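Side-chain contact in 2-dehydropantoate 2-reductase (Bacillus subtilis, PDB 3EGO), which probably catalyses the NADPH-dependent reduction of ketopantoate to pantoic acid in the biosynthesis of pantothenate: residues His124-Val127 with Ala133-His136. Residues are numbered along the deposited sequence; the frame is centred on the assembly and turned at random.
Sequences HGAV and AVDH
The beta hairpin of strands 116-128 and 133-138, in the NADP-binding Rossmann-type domain, brings Val127 opposite Asp135 as an antiparallel hydrogen-bonded pair. Val127 N donates to Asp135 O at 3.0 Å, in the carbonyl plane. Asp135 N returns a nearly straight bond to Val127 O. Their side chains share one face of the sheet, with Val127 CB 4.5 Å from Asp135 CB. The accepting oxygens also take CA-H...O contacts. Ala126 CA lies 3.3 Å from Asp135 O, and Val134 CA approaches Val127 O.

Ala126, which probably binds NADP(+) as in related enzymes, sets its CB methyl 4.1 Å from Val134 CG2. That branch is anti to the backbone N of Val134, which brings it against the carbonyl of Val127. Helix 12-22, which follows the glycine-rich turn, packs on these two residues through Leu16 and Leu15. On its other side, strand 133-138 pairs with strand 45-49.

Beyond the Ala126 and Val134 contact, the rings of His124 and His136 meet obliquely, their planes at 65°. The His136 side chain leaves its backbone pointing away from strand 116-128. With CG anti to the backbone N (chi1 -165°), its imidazole nevertheless reaches His124. A hydrogen bond between His136 ND1 and Tyr20 OH holds the other ring nitrogen, while Phe166 lies nearly parallel to the His124 ring. An alanine in place of His136 is likely to leave the Tyr20 hydroxyl without this mate and open a gap beside the His124 ring. Two atoms of segment 124-127 meet the His136 ring at its edge, in its plane: Gly125 O, 3.4 Å from His136 CD2, and His124 ND1, 2.9 Å from His136 NE2.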
# COMPACT_ATOMS: atom_id res chain seq x y z
N HIS A 124 -20.10 -17.61 11.59
CA HIS A 124 -21.27 -17.21 10.83
C HIS A 124 -20.89 -16.09 9.92
O HIS A 124 -19.93 -15.39 10.21
CB HIS A 124 -22.31 -16.65 11.79
CG HIS A 124 -22.89 -17.67 12.70
ND1 HIS A 124 -23.77 -18.64 12.27
CD2 HIS A 124 -22.74 -17.87 14.03
CE1 HIS A 124 -24.14 -19.39 13.29
NE2 HIS A 124 -23.54 -18.94 14.37
N GLY A 125 -21.66 -15.93 8.84
CA GLY A 125 -21.66 -14.73 8.03
C GLY A 125 -22.82 -13.89 8.55
O GLY A 125 -23.92 -14.38 8.69
N ALA A 126 -22.59 -12.62 8.82
CA ALA A 126 -23.67 -11.77 9.28
C ALA A 126 -23.38 -10.35 8.86
O ALA A 126 -22.24 -9.88 8.99
CB ALA A 126 -23.79 -11.86 10.81
N VAL A 127 -24.41 -9.66 8.40
CA VAL A 127 -24.24 -8.31 7.83
C VAL A 127 -25.30 -7.40 8.46
O VAL A 127 -26.49 -7.66 8.29
CB VAL A 127 -24.43 -8.35 6.27
CG1 VAL A 127 -24.43 -6.95 5.69
CG2 VAL A 127 -23.35 -9.21 5.60
N ALA A 133 -31.44 -4.33 12.45
CA ALA A 133 -31.65 -5.46 11.57
C ALA A 133 -30.33 -6.08 11.10
O ALA A 133 -29.34 -5.35 10.85
CB ALA A 133 -32.50 -5.04 10.35
N VAL A 134 -30.32 -7.42 10.97
CA VAL A 134 -29.12 -8.17 10.61
C VAL A 134 -29.49 -9.29 9.64
O VAL A 134 -30.50 -10.01 9.81
CB VAL A 134 -28.33 -8.70 11.88
CG1 VAL A 134 -29.14 -9.77 12.62
CG2 VAL A 134 -26.94 -9.30 11.48
N ASP A 135 -28.65 -9.50 8.65
CA ASP A 135 -28.93 -10.55 7.70
C ASP A 135 -27.99 -11.69 8.04
O ASP A 135 -26.78 -11.47 8.08
CB ASP A 135 -28.61 -10.00 6.33
CG ASP A 135 -28.94 -10.95 5.19
OD1 ASP A 135 -29.44 -12.06 5.40
OD2 ASP A 135 -28.70 -10.54 4.03
N HIS A 136 -28.52 -12.88 8.31
CA HIS A 136 -27.69 -14.04 8.61
C HIS A 136 -27.31 -14.66 7.25
O HIS A 136 -28.05 -15.54 6.71
CB HIS A 136 -28.48 -15.06 9.43
CG HIS A 136 -27.65 -16.12 10.09
ND1 HIS A 136 -28.19 -17.11 10.88
CD2 HIS A 136 -26.30 -16.35 10.07
CE1 HIS A 136 -27.23 -17.89 11.34
NE2 HIS A 136 -26.07 -17.45 10.86